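Side-chain contacts in putative metallopeptidase (Corynebacterium diphtheriae, PDB 3QOC), which is the N-terminal, creatinase/prolidase-like domain of a longer protein that probably acts as a metal-dependent aminopeptidase: residues A[88-93]-A[112-117]; A[31-36]-A[103-108]; A[35-40]-A[46-51]; A[65-70]-A[79-84]. All coordinates share one frame; numbering follows the deposited sequence.

Contact 1: residues A[88-93]-A[112-117]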
loop_
_atom_site.group_PDB
_atom_site.type_symbol
_atom_site.label_atom_id
_atom_site.label_comp_id
_atom_site.label_asym_id
_atom_site.label_seq_id
_atom_site.Cartn_x
_atom_site.Cartn_y
_atom_site.Cartn_z
ATOM N N ALA A 88 -3.630 9.664 3.139
ATOM C CA ALA A 88 -3.205 9.620 4.549
ATOM C C ALA A 88 -1.992 8.747 4.765
ATOM O O ALA A 88 -1.125 9.124 5.514
ATOM C CB ALA A 88 -4.374 9.231 5.507
ATOM N N LEU A 89 -1.913 7.561 4.162
ATOM C CA LEU A 89 -0.630 6.770 4.193
ATOM C C LEU A 89 0.524 7.566 3.627
ATOM O O LEU A 89 1.590 7.623 4.226
ATOM C CB LEU A 89 -0.693 5.430 3.399
ATOM C CG LEU A 89 -1.618 4.308 3.834
ATOM C CD1 LEU A 89 -1.627 3.183 2.714
ATOM C CD2 LEU A 89 -1.170 3.817 5.248
ATOM N N LEU A 90 0.325 8.191 2.470
ATOM C CA LEU A 90 1.421 8.894 1.802
ATOM C C LEU A 90 1.937 10.061 2.637
ATOM O O LEU A 90 3.140 10.266 2.763
ATOM C CB LEU A 90 0.998 9.351 0.397
ATOM C CG LEU A 90 2.046 9.884 -0.553
ATOM C CD1 LEU A 90 3.179 8.867 -0.773
ATOM C CD2 LEU A 90 1.385 10.231 -1.867
ATOM N N SER A 91 1.042 10.774 3.304
ATOM C CA SER A 91 1.473 11.968 4.031
ATOM C C SER A 91 2.310 11.583 5.255
ATOM O O SER A 91 2.995 12.396 5.842
ATOM C CB SER A 91 0.244 12.804 4.420
ATOM O OG SER A 91 0.320 13.128 5.783
ATOM N N ASP A 92 2.203 10.333 5.670
ATOM C CA ASP A 92 2.992 9.835 6.814
ATOM C C ASP A 92 4.429 9.348 6.484
ATOM O O ASP A 92 5.182 9.000 7.381
ATOM C CB ASP A 92 2.196 8.773 7.560
ATOM C CG ASP A 92 1.312 9.387 8.657
ATOM O OD1 ASP A 92 1.204 10.639 8.758
ATOM O OD2 ASP A 92 0.718 8.629 9.429
ATOM N N ILE A 93 4.780 9.319 5.205
ATOM C CA ILE A 93 6.093 8.916 4.782
ATOM C C ILE A 93 7.070 10.086 4.909
ATOM O O ILE A 93 6.786 11.191 4.404
ATOM C CB ILE A 93 6.069 8.458 3.349
ATOM C CG1 ILE A 93 5.157 7.260 3.237
ATOM C CG2 ILE A 93 7.449 8.053 2.881
ATOM C CD1 ILE A 93 5.117 6.780 1.907
ATOM N N GLU A 112 -3.359 13.486 -8.957
ATOM C CA GLU A 112 -3.079 14.868 -8.574
ATOM C C GLU A 112 -3.357 15.089 -7.071
ATOM O O GLU A 112 -2.571 15.784 -6.396
ATOM C CB GLU A 112 -3.872 15.873 -9.433
ATOM C CG GLU A 112 -3.084 17.198 -9.684
ATOM C CD GLU A 112 -3.951 18.270 -10.364
ATOM O OE1 GLU A 112 -5.201 18.066 -10.384
ATOM O OE2 GLU A 112 -3.403 19.290 -10.893
ATOM N N GLU A 113 -4.432 14.480 -6.543
ATOM C CA GLU A 113 -4.716 14.598 -5.101
ATOM C C GLU A 113 -3.603 14.000 -4.201
ATOM O O GLU A 113 -3.200 14.641 -3.296
ATOM C CB GLU A 113 -6.097 14.014 -4.720
ATOM N N LEU A 114 -3.122 12.797 -4.509
ATOM C CA LEU A 114 -1.958 12.176 -3.912
ATOM C C LEU A 114 -0.731 13.015 -3.926
ATOM O O LEU A 114 -0.011 13.078 -2.947
ATOM C CB LEU A 114 -1.533 10.903 -4.664
ATOM C CG LEU A 114 -2.099 9.657 -4.086
ATOM C CD1 LEU A 114 -1.492 8.489 -4.842
ATOM C CD2 LEU A 114 -1.823 9.645 -2.502
ATOM N N ARG A 115 -0.414 13.564 -5.070
ATOM C CA ARG A 115 0.778 14.389 -5.123
ATOM C C ARG A 115 0.770 15.536 -4.140
ATOM O O ARG A 115 1.829 15.906 -3.638
ATOM C CB ARG A 115 1.071 14.862 -6.516
ATOM C CG ARG A 115 1.465 13.709 -7.409
ATOM C CD ARG A 115 2.156 14.226 -8.599
ATOM N NE ARG A 115 1.815 13.551 -9.833
ATOM C CZ ARG A 115 2.589 12.671 -10.477
ATOM N NH1 ARG A 115 2.150 12.163 -11.635
ATOM N NH2 ARG A 115 3.770 12.286 -9.994
ATOM N N LYS A 116 -0.399 16.033 -3.783
ATOM C CA LYS A 116 -0.460 17.135 -2.869
ATOM C C LYS A 116 0.013 16.743 -1.475
ATOM O O LYS A 116 0.507 17.590 -0.721
ATOM C CB LYS A 116 -1.910 17.656 -2.801
ATOM C CG LYS A 116 -2.402 18.240 -4.144
ATOM C CD LYS A 116 -3.708 18.961 -3.948
ATOM C CE LYS A 116 -4.125 19.652 -5.221
ATOM N NZ LYS A 116 -4.052 18.694 -6.371
ATOM N N SER A 117 -0.213 15.480 -1.120
ATOM C CA SER A 117 0.073 14.960 0.211
ATOM C C SER A 117 1.490 14.448 0.367
ATOM O O SER A 117 1.934 14.282 1.484
ATOM C CB SER A 117 -0.850 13.800 0.573
ATOM O OG SER A 117 -2.201 14.220 0.676
#
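L90 of helix 85-91 and L114 of helix 108-117 meet where two helices lie side by side on one face of the mixed sheet in this creatinase/prolidase N-terminal domain. The side chains cross at about a right angle and touch through one methyl each. CD2 of L90 comes to 3.3 Å from CD2 of L114, closer than normal van der Waals contact, so the exact spacing is doubtful. The CB of L90 also lies 4.1 Å from L114 CD2. With CG anti to its backbone N (chi1 -170°), L90 carries its branched end across to L114. Both leucines are buried. L90 continues down onto V122 and L124 of the edge strand 122-127, while L114 leans on L106, so this half of the contact belongs to the layer between helices and sheet.

The other half faces solvent and is much looser. Here S91 and S117 bring their backbones close, with CA atoms 5.1 Å apart, yet no hydrogen bond joins the two segments. Their CB atoms are 4.1 Å apart, and neither hydroxyl is used across the gap. S91 is exposed, and S117 is partly so. Beyond S91 the chain leaves the helix, and D92 turns away to form a salt bridge with R59. What polar character the seam has is a CH···O contact: the CA of S91 stands 3.5 Å from the carbonyl O of S117, with an angle of 142° at the hydrogen.

Contact 2: residues A[31-36]-A[103-108]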
loop_
_atom_site.group_PDB
_atom_site.type_symbol
_atom_site.label_atom_id
_atom_site.label_comp_id
_atom_site.label_asym_id
_atom_site.label_seq_id
_atom_site.Cartn_x
_atom_site.Cartn_y
_atom_site.Cartn_z
ATOM N N VAL A 31 -0.455 0.530 -3.106
ATOM C CA VAL A 31 -1.455 -0.232 -3.819
ATOM C C VAL A 31 -2.825 0.355 -3.529
ATOM O O VAL A 31 -3.203 0.502 -2.369
ATOM C CB VAL A 31 -1.409 -1.667 -3.280
ATOM C CG1 VAL A 31 -2.387 -2.577 -4.088
ATOM C CG2 VAL A 31 0.049 -2.190 -3.355
ATOM N N THR A 32 -3.529 0.786 -4.543
ATOM C CA THR A 32 -4.811 1.356 -4.370
ATOM C C THR A 32 -5.938 0.530 -5.017
ATOM O O THR A 32 -7.116 0.679 -4.660
ATOM C CB THR A 32 -4.817 2.836 -4.931
ATOM O OG1 THR A 32 -4.303 2.858 -6.276
ATOM C CG2 THR A 32 -3.980 3.817 -4.016
ATOM N N HIS A 33 -5.619 -0.326 -5.957
ATOM C CA HIS A 33 -6.688 -1.162 -6.570
ATOM C C HIS A 33 -7.145 -2.268 -5.591
ATOM O O HIS A 33 -6.321 -3.011 -5.037
ATOM C CB HIS A 33 -6.170 -1.767 -7.863
ATOM C CG HIS A 33 -7.198 -2.590 -8.629
ATOM N ND1 HIS A 33 -8.243 -2.017 -9.333
ATOM C CD2 HIS A 33 -7.316 -3.923 -8.815
ATOM C CE1 HIS A 33 -8.957 -2.961 -9.926
ATOM N NE2 HIS A 33 -8.421 -4.137 -9.630
ATOM N N LEU A 34 -8.437 -2.360 -5.330
ATOM C CA LEU A 34 -8.923 -3.140 -4.212
ATOM C C LEU A 34 -8.620 -4.629 -4.325
ATOM O O LEU A 34 -8.343 -5.264 -3.309
ATOM C CB LEU A 34 -10.435 -2.914 -3.937
ATOM C CG LEU A 34 -10.776 -1.814 -2.856
ATOM C CD1 LEU A 34 -10.290 -2.125 -1.566
ATOM C CD2 LEU A 34 -10.265 -0.423 -3.089
ATOM N N THR A 35 -8.770 -5.226 -5.517
ATOM C CA THR A 35 -8.546 -6.666 -5.636
ATOM C C THR A 35 -7.063 -6.955 -5.384
ATOM O O THR A 35 -6.711 -7.993 -4.833
ATOM C CB THR A 35 -8.964 -7.200 -7.019
ATOM O OG1 THR A 35 -8.108 -6.679 -8.033
ATOM C CG2 THR A 35 -10.433 -6.759 -7.338
ATOM N N HIS A 36 -6.205 -6.005 -5.741
ATOM C CA HIS A 36 -4.763 -6.097 -5.411
ATOM C C HIS A 36 -4.541 -6.039 -3.934
ATOM O O HIS A 36 -3.816 -6.897 -3.378
ATOM C CB HIS A 36 -3.914 -5.079 -6.153
ATOM C CG HIS A 36 -3.946 -5.254 -7.639
ATOM N ND1 HIS A 36 -3.477 -4.296 -8.512
ATOM C CD2 HIS A 36 -4.416 -6.268 -8.414
ATOM C CE1 HIS A 36 -3.688 -4.689 -9.748
ATOM N NE2 HIS A 36 -4.250 -5.894 -9.723
ATOM N N ALA A 103 -0.288 3.078 -11.972
ATOM C CA ALA A 103 -0.632 4.158 -12.918
ATOM C C ALA A 103 -1.734 3.687 -13.886
ATOM O O ALA A 103 -2.445 4.476 -14.456
ATOM C CB ALA A 103 0.647 4.616 -13.706
ATOM N N ASP A 104 -1.866 2.378 -14.031
ATOM C CA ASP A 104 -2.917 1.831 -14.839
ATOM C C ASP A 104 -4.290 1.904 -14.168
ATOM O O ASP A 104 -5.299 1.632 -14.840
ATOM C CB ASP A 104 -2.632 0.333 -15.117
ATOM C CG ASP A 104 -1.467 0.103 -16.054
ATOM O OD1 ASP A 104 -0.959 1.098 -16.665
ATOM O OD2 ASP A 104 -1.074 -1.088 -16.180
ATOM N N TYR A 105 -4.329 2.193 -12.859
ATOM C CA TYR A 105 -5.567 2.167 -12.128
ATOM C C TYR A 105 -5.945 3.481 -11.506
ATOM O O TYR A 105 -7.123 3.753 -11.294
ATOM C CB TYR A 105 -5.552 1.083 -11.035
ATOM C CG TYR A 105 -5.352 -0.309 -11.578
ATOM C CD1 TYR A 105 -6.431 -1.143 -11.836
ATOM C CD2 TYR A 105 -4.089 -0.776 -11.899
ATOM C CE1 TYR A 105 -6.240 -2.434 -12.354
ATOM C CE2 TYR A 105 -3.897 -2.031 -12.374
ATOM C CZ TYR A 105 -4.985 -2.861 -12.589
ATOM O OH TYR A 105 -4.775 -4.100 -13.123
ATOM N N LEU A 106 -4.985 4.308 -11.164
ATOM C CA LEU A 106 -5.339 5.594 -10.574
ATOM C C LEU A 106 -5.746 6.563 -11.691
ATOM O O LEU A 106 -5.158 6.539 -12.811
ATOM C CB LEU A 106 -4.132 6.100 -9.833
ATOM C CG LEU A 106 -4.318 6.948 -8.616
ATOM C CD1 LEU A 106 -5.172 6.210 -7.574
ATOM C CD2 LEU A 106 -2.927 7.337 -8.172
ATOM N N SER A 107 -6.740 7.404 -11.424
ATOM C CA SER A 107 -7.132 8.400 -12.374
ATOM C C SER A 107 -6.222 9.609 -12.249
ATOM O O SER A 107 -5.600 9.816 -11.245
ATOM C CB SER A 107 -8.527 8.859 -12.083
ATOM O OG SER A 107 -8.549 9.381 -10.790
ATOM N N VAL A 108 -6.185 10.404 -13.302
ATOM C CA VAL A 108 -5.445 11.654 -13.277
ATOM C C VAL A 108 -5.839 12.465 -12.081
ATOM O O VAL A 108 -4.974 12.966 -11.367
ATOM C CB VAL A 108 -5.644 12.426 -14.535
ATOM C CG1 VAL A 108 -4.749 13.758 -14.516
ATOM C CG2 VAL A 108 -5.295 11.526 -15.711
#
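The backbone N atoms of T32 and H33 both bond OE1 of E102, whose OE2 takes ND1 of H36; this probably helps hold the two histidines against Y105. The result is a three-ring aromatic cluster in the creatinase/prolidase N-terminal domain. It joins the turn that starts helix 34-41, with H33 at its N-cap position, to the loop between strand 97-102 and helix 108-117.

Y105 is the ring that both histidines touch. H33 meets it obliquely, with ring centroids 4.3 Å apart and planes turned by 43°. Because CG of H33 is anti to the backbone N (chi1 -177°), its ring reaches out to the tyrosine, and Y105 CD1 comes over one face, off centre toward the rim, 3.2 Å from H33 ND1. H36 makes a T-shaped pair instead: its edge is directed at the face of Y105, the planes stand at 78° and the centroids are 5.1 Å apart. CE1 of H36 leads, 3.6 Å from both CZ and OH of Y105. The glutamate bond at ND1 limits rotation of the H36 ring and so helps fix this pose, which A130 also borders. The two histidines touch in turn, since CD2 of H33 sits over the centre of one face of H36.

Away from the rings the contact becomes plainer. L106, which also packs on F101 and C111, brings CD1 against T32, whose side chain it crosses at about a right angle, 3.7 Å from T32 OG1.

Contact 3: residues A[35-40]-A[46-51]; sequences THIRYL and SNAALI. With SO4 (sulfate ion), chain F.
I37 is the bump of this buried contact, pushed from helix 34-41 down onto the chain leading into strand 49-53. Its chain runs out almost straight past CG1 (chi2 162°), so CD1 lands on backbone beside two small residues: 3.4 Å from the carbonyl O of A48 and 3.9 Å from CA of A49. The methyl of A48 flanks it, with its CB 4.1 Å from I37 CD1.

The reverse fit follows one residue along. L50 rises from the strand and lodges against I37 and L40, two residues nearly one helical turn apart. It slides past I37 in the opposite direction, with L50 CB 4.0 Å from I37 CG1. Farther out, its CD2 settles against L40, 3.8 Å from L40 CB. V31 of the neighbouring strand touches I37, L40 and L50 alike, while A49 turns to the other side, toward helix 85-91.

R38 points off the far side of the helix. Its chain, bent at chi2 and chi3, presents both terminal nitrogens to a sulfate, probably from the crystallisation liquor: NH1 holds O4, in plane at the guanidinium edge, at 2.7 Å, and NH2 holds O2. R13 and R9 bind the same anion.

Segment 35-40 crosses strand 49-51 at 54°, the axes 8.8 Å apart at closest; with helix 85-91 on the opposite face, this fits the layered alpha/beta build of creatinase/prolidase N-terminal domains.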
loop_
_atom_site.group_PDB
_atom_site.type_symbol
_atom_site.label_atom_id
_atom_site.label_comp_id
_atom_site.label_asym_id
_atom_site.label_seq_id
_atom_site.Cartn_x
_atom_site.Cartn_y
_atom_site.Cartn_z
ATOM N N THR A 35 -8.770 -5.226 -5.517
ATOM C CA THR A 35 -8.546 -6.666 -5.636
ATOM C C THR A 35 -7.063 -6.955 -5.384
ATOM O O THR A 35 -6.711 -7.993 -4.833
ATOM C CB THR A 35 -8.964 -7.200 -7.019
ATOM O OG1 THR A 35 -8.108 -6.679 -8.033
ATOM C CG2 THR A 35 -10.433 -6.759 -7.338
ATOM N N HIS A 36 -6.205 -6.005 -5.741
ATOM C CA HIS A 36 -4.763 -6.097 -5.411
ATOM C C HIS A 36 -4.541 -6.039 -3.934
ATOM O O HIS A 36 -3.816 -6.897 -3.378
ATOM C CB HIS A 36 -3.914 -5.079 -6.153
ATOM C CG HIS A 36 -3.946 -5.254 -7.639
ATOM N ND1 HIS A 36 -3.477 -4.296 -8.512
ATOM C CD2 HIS A 36 -4.416 -6.268 -8.414
ATOM C CE1 HIS A 36 -3.688 -4.689 -9.748
ATOM N NE2 HIS A 36 -4.250 -5.894 -9.723
ATOM N N ILE A 37 -5.238 -5.156 -3.229
ATOM C CA ILE A 37 -5.061 -5.062 -1.746
ATOM C C ILE A 37 -5.531 -6.381 -1.089
ATOM O O ILE A 37 -4.935 -6.907 -0.113
ATOM C CB ILE A 37 -5.804 -3.860 -1.213
ATOM C CG1 ILE A 37 -5.140 -2.547 -1.684
ATOM C CG2 ILE A 37 -5.981 -3.979 0.232
ATOM C CD1 ILE A 37 -5.999 -1.312 -1.580
ATOM N N ARG A 38 -6.619 -6.929 -1.617
ATOM C CA ARG A 38 -7.177 -8.168 -1.081
ATOM C C ARG A 38 -6.213 -9.338 -1.270
ATOM O O ARG A 38 -6.001 -10.141 -0.362
ATOM C CB ARG A 38 -8.521 -8.483 -1.742
ATOM C CG ARG A 38 -9.470 -9.285 -0.868
ATOM C CD ARG A 38 -9.157 -10.770 -0.932
ATOM N NE ARG A 38 -8.702 -11.178 -2.258
ATOM C CZ ARG A 38 -8.079 -12.324 -2.515
ATOM N NH1 ARG A 38 -7.835 -13.182 -1.534
ATOM N NH2 ARG A 38 -7.700 -12.611 -3.752
ATOM N N TYR A 39 -5.636 -9.418 -2.464
ATOM C CA TYR A 39 -4.702 -10.456 -2.818
ATOM C C TYR A 39 -3.482 -10.366 -1.856
ATOM O O TYR A 39 -2.980 -11.400 -1.365
ATOM C CB TYR A 39 -4.317 -10.247 -4.302
ATOM C CG TYR A 39 -3.261 -11.189 -4.822
ATOM C CD1 TYR A 39 -3.597 -12.439 -5.333
ATOM C CD2 TYR A 39 -1.935 -10.839 -4.781
ATOM C CE1 TYR A 39 -2.608 -13.302 -5.799
ATOM C CE2 TYR A 39 -0.885 -11.712 -5.286
ATOM C CZ TYR A 39 -1.251 -12.924 -5.768
ATOM O OH TYR A 39 -0.271 -13.759 -6.202
ATOM N N LEU A 40 -3.012 -9.150 -1.601
ATOM C CA LEU A 40 -1.816 -8.944 -0.766
ATOM C C LEU A 40 -2.043 -8.938 0.731
ATOM O O LEU A 40 -1.089 -9.162 1.521
ATOM C CB LEU A 40 -1.151 -7.658 -1.151
ATOM C CG LEU A 40 -0.545 -7.552 -2.535
ATOM C CD1 LEU A 40 -0.243 -6.093 -2.851
ATOM C CD2 LEU A 40 0.709 -8.449 -2.678
ATOM N N SER A 46 -14.310 -2.445 0.935
ATOM C CA SER A 46 -14.491 -1.732 -0.308
ATOM C C SER A 46 -13.730 -0.411 -0.318
ATOM O O SER A 46 -13.825 0.339 -1.287
ATOM C CB SER A 46 -15.984 -1.448 -0.490
ATOM O OG SER A 46 -16.476 -0.722 0.652
ATOM N N ASN A 47 -12.972 -0.112 0.729
ATOM C CA ASN A 47 -12.150 1.106 0.727
ATOM C C ASN A 47 -10.902 0.829 1.564
ATOM O O ASN A 47 -11.018 0.397 2.707
ATOM C CB ASN A 47 -12.968 2.282 1.303
ATOM C CG ASN A 47 -12.136 3.564 1.450
ATOM O OD1 ASN A 47 -11.414 3.956 0.543
ATOM N ND2 ASN A 47 -12.276 4.223 2.571
ATOM N N ALA A 48 -9.730 0.984 0.942
ATOM C CA ALA A 48 -8.431 0.734 1.553
ATOM C C ALA A 48 -7.346 1.313 0.686
ATOM O O ALA A 48 -7.548 1.543 -0.532
ATOM C CB ALA A 48 -8.180 -0.809 1.804
ATOM N N ALA A 49 -6.181 1.460 1.309
ATOM C CA ALA A 49 -4.894 1.686 0.575
ATOM C C ALA A 49 -3.840 0.973 1.355
ATOM O O ALA A 49 -4.027 0.713 2.544
ATOM C CB ALA A 49 -4.576 3.174 0.447
ATOM N N LEU A 50 -2.754 0.595 0.702
ATOM C CA LEU A 50 -1.783 -0.359 1.259
ATOM C C LEU A 50 -0.388 0.023 0.755
ATOM O O LEU A 50 -0.209 0.209 -0.429
ATOM C CB LEU A 50 -2.055 -1.800 0.801
ATOM C CG LEU A 50 -1.008 -2.877 1.173
ATOM C CD1 LEU A 50 -0.900 -2.965 2.681
ATOM C CD2 LEU A 50 -1.309 -4.287 0.630
ATOM N N ILE A 51 0.563 0.189 1.654
ATOM C CA ILE A 51 1.920 0.541 1.264
ATOM C C ILE A 51 2.783 -0.644 1.614
ATOM O O ILE A 51 2.736 -1.106 2.721
ATOM C CB ILE A 51 2.388 1.770 1.985
ATOM C CG1 ILE A 51 3.781 2.165 1.448
ATOM C CG2 ILE A 51 2.435 1.555 3.451
ATOM C CD1 ILE A 51 3.686 3.508 0.588
HETATM S S SO4 F . -6.999 -16.307 -2.317
HETATM O O1 SO4 F . -5.974 -17.247 -2.684
HETATM O O2 SO4 F . -7.120 -15.647 -3.585
HETATM O O3 SO4 F . -8.210 -16.986 -1.906
HETATM O O4 SO4 F . -6.560 -15.553 -1.151
#

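Contact 4: residues A[65-70]-A[79-84]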
loop_
_atom_site.group_PDB
_atom_site.type_symbol
_atom_site.label_atom_id
_atom_site.label_comp_id
_atom_site.label_asym_id
_atom_site.label_seq_id
_atom_site.Cartn_x
_atom_site.Cartn_y
_atom_site.Cartn_z
ATOM N N ARG A 65 -15.539 2.580 9.337
ATOM C CA ARG A 65 -16.463 1.434 9.238
ATOM C C ARG A 65 -15.726 0.094 9.277
ATOM O O ARG A 65 -16.276 -0.924 9.724
ATOM C CB ARG A 65 -17.385 1.619 8.022
ATOM C CG ARG A 65 -17.577 0.488 7.152
ATOM C CD ARG A 65 -18.151 1.030 5.799
ATOM N NE ARG A 65 -17.143 1.738 4.991
ATOM C CZ ARG A 65 -17.130 1.741 3.659
ATOM N NH1 ARG A 65 -18.092 1.132 2.932
ATOM N NH2 ARG A 65 -16.136 2.370 3.035
ATOM N N TYR A 66 -14.446 0.092 8.906
ATOM C CA TYR A 66 -13.747 -1.164 8.716
ATOM C C TYR A 66 -12.606 -1.414 9.735
ATOM O O TYR A 66 -11.852 -2.362 9.571
ATOM C CB TYR A 66 -13.225 -1.230 7.339
ATOM C CG TYR A 66 -14.176 -1.452 6.185
ATOM C CD1 TYR A 66 -14.993 -2.509 6.139
ATOM C CD2 TYR A 66 -14.166 -0.606 5.106
ATOM C CE1 TYR A 66 -15.799 -2.741 5.035
ATOM C CE2 TYR A 66 -14.937 -0.836 4.018
ATOM C CZ TYR A 66 -15.773 -1.896 3.990
ATOM O OH TYR A 66 -16.541 -2.191 2.860
ATOM N N ILE A 67 -12.479 -0.583 10.769
ATOM C CA ILE A 67 -11.377 -0.748 11.747
ATOM C C ILE A 67 -11.404 -2.068 12.479
ATOM O O ILE A 67 -10.374 -2.735 12.609
ATOM C CB ILE A 67 -11.360 0.401 12.750
ATOM C CG1 ILE A 67 -11.049 1.697 12.005
ATOM C CG2 ILE A 67 -10.231 0.272 13.881
ATOM C CD1 ILE A 67 -9.795 1.644 11.241
ATOM N N THR A 68 -12.569 -2.470 12.949
ATOM C CA THR A 68 -12.684 -3.775 13.558
ATOM C C THR A 68 -12.397 -4.826 12.506
ATOM O O THR A 68 -11.621 -5.683 12.742
ATOM C CB THR A 68 -14.043 -3.986 14.253
ATOM O OG1 THR A 68 -14.154 -3.086 15.365
ATOM C CG2 THR A 68 -14.199 -5.433 14.776
ATOM N N GLN A 69 -12.948 -4.744 11.301
ATOM C CA GLN A 69 -12.766 -5.853 10.385
ATOM C C GLN A 69 -11.287 -6.030 9.956
ATOM O O GLN A 69 -10.869 -7.129 9.696
ATOM C CB GLN A 69 -13.633 -5.651 9.155
ATOM C CG GLN A 69 -13.436 -6.677 8.021
ATOM C CD GLN A 69 -14.375 -6.428 6.818
ATOM O OE1 GLN A 69 -13.977 -6.611 5.649
ATOM N NE2 GLN A 69 -15.592 -5.992 7.088
ATOM N N ILE A 70 -10.560 -4.935 9.767
ATOM C CA ILE A 70 -9.190 -4.987 9.276
ATOM C C ILE A 70 -8.221 -5.548 10.328
ATOM O O ILE A 70 -7.291 -6.226 10.002
ATOM C CB ILE A 70 -8.716 -3.596 8.699
ATOM C CG1 ILE A 70 -7.653 -3.783 7.617
ATOM C CG2 ILE A 70 -8.205 -2.645 9.727
ATOM C CD1 ILE A 70 -7.643 -2.568 6.600
ATOM N N SER A 79 -2.473 -0.607 11.062
ATOM C CA SER A 79 -3.535 0.056 10.344
ATOM C C SER A 79 -3.585 1.508 10.757
ATOM O O SER A 79 -3.177 1.873 11.845
ATOM C CB SER A 79 -4.908 -0.607 10.628
ATOM O OG SER A 79 -5.377 -0.405 11.978
ATOM N N LEU A 80 -4.068 2.326 9.834
ATOM C CA LEU A 80 -4.253 3.770 10.048
ATOM C C LEU A 80 -5.669 4.047 9.600
ATOM O O LEU A 80 -6.035 3.770 8.449
ATOM C CB LEU A 80 -3.360 4.569 9.107
ATOM C CG LEU A 80 -3.585 6.077 8.991
ATOM C CD1 LEU A 80 -3.282 6.746 10.343
ATOM C CD2 LEU A 80 -2.609 6.686 7.989
HETATM N N MSE A 81 -6.446 4.665 10.472
HETATM C CA MSE A 81 -7.799 5.064 10.091
HETATM C C MSE A 81 -7.769 6.383 9.327
HETATM O O MSE A 81 -7.212 7.341 9.813
HETATM C CB MSE A 81 -8.657 5.300 11.356
HETATM C CG MSE A 81 -10.101 5.567 10.992
HETATM SE SE MSE A 81 -11.261 5.691 12.691
HETATM C CE MSE A 81 -10.873 7.590 13.081
ATOM N N ALA A 82 -8.473 6.445 8.215
ATOM C CA ALA A 82 -8.587 7.685 7.437
ATOM C C ALA A 82 -9.840 7.600 6.526
ATOM O O ALA A 82 -10.039 6.544 5.919
ATOM C CB ALA A 82 -7.327 7.823 6.515
ATOM N N ARG A 83 -10.618 8.677 6.404
ATOM C CA ARG A 83 -11.666 8.768 5.371
ATOM C C ARG A 83 -11.018 8.570 3.971
ATOM O O ARG A 83 -11.452 7.670 3.193
ATOM C CB ARG A 83 -12.433 10.089 5.453
ATOM C CG ARG A 83 -13.560 10.094 6.519
ATOM C CD ARG A 83 -14.022 11.484 6.987
ATOM N NE ARG A 83 -14.586 11.431 8.344
ATOM C CZ ARG A 83 -15.337 12.396 8.905
ATOM N NH1 ARG A 83 -15.650 13.499 8.221
ATOM N NH2 ARG A 83 -15.814 12.245 10.145
ATOM N N ASN A 84 -9.925 9.301 3.713
ATOM C CA ASN A 84 -9.183 9.264 2.441
ATOM C C ASN A 84 -7.835 8.538 2.537
ATOM O O ASN A 84 -6.802 9.096 2.889
ATOM C CB ASN A 84 -9.040 10.660 1.880
ATOM C CG ASN A 84 -10.387 11.352 1.752
ATOM O OD1 ASN A 84 -11.282 10.865 1.019
ATOM N ND2 ASN A 84 -10.577 12.451 2.509
HETATM O O HOH W 1 -7.854 -1.797 13.118
#
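With CG1 of I67 anti to the carbonyl carbon and CD1 folded over at chi2 (-56°), the end of I67 turns from helix 67-73 toward M81, a selenomethionine whose CG is anti to its backbone N (chi1 -174°). This is the helix-on-strand seam of a beta-alpha-beta crossover: helix 67-73 links the parallel neighbours 58-62 and 78-81 at one edge of the sheet. The two side chains cross at about a right angle. CD1 of I67 rests on the root of M81, 3.8 Å from its CB and 3.9 Å from its CG, and I67 CG1 lies 4.1 Å from SE. A bend at chi3 then takes the outer end of the selenomethionine away from the helix.

Nearly one turn farther along, I70 faces inward. Its CG2 approaches CB of S79 at 4.0 Å. I70 is buried, and also packs on I60 and T62 of strand 58-62 and on F43.

No direct hydrogen bond joins helix and strand here; a water does so. It donates to the carbonyl O of I67 at 2.7 Å and is hydrogen-bonded to OG of S79 at 3.1 Å.

How the contacts relate
Contact 3 is the core contact, joined by aliphatic side chains with no hydrogen bond across, while contact 2 lies at the surface and trades aliphatic fit for aromatic rings steered by a carboxylate. The two share helix 34-41, and V31 N to L50 O, 2.7 Å, probably joins them by a hydrogen bond. Contacts 1 and 4 are partly buried: contact 1 has buried leucines beside an exposed serine, contact 4 a buried isoleucine beside an exposed selenomethionine; contact 1 pairs helix with helix, contact 4 helix with strand. L89 of contact 1 packs on A49 of contact 3, and L114 on L106 of contact 2. Contacts 2 and 4 do not touch, their nearest atoms lying about 7 Å apart.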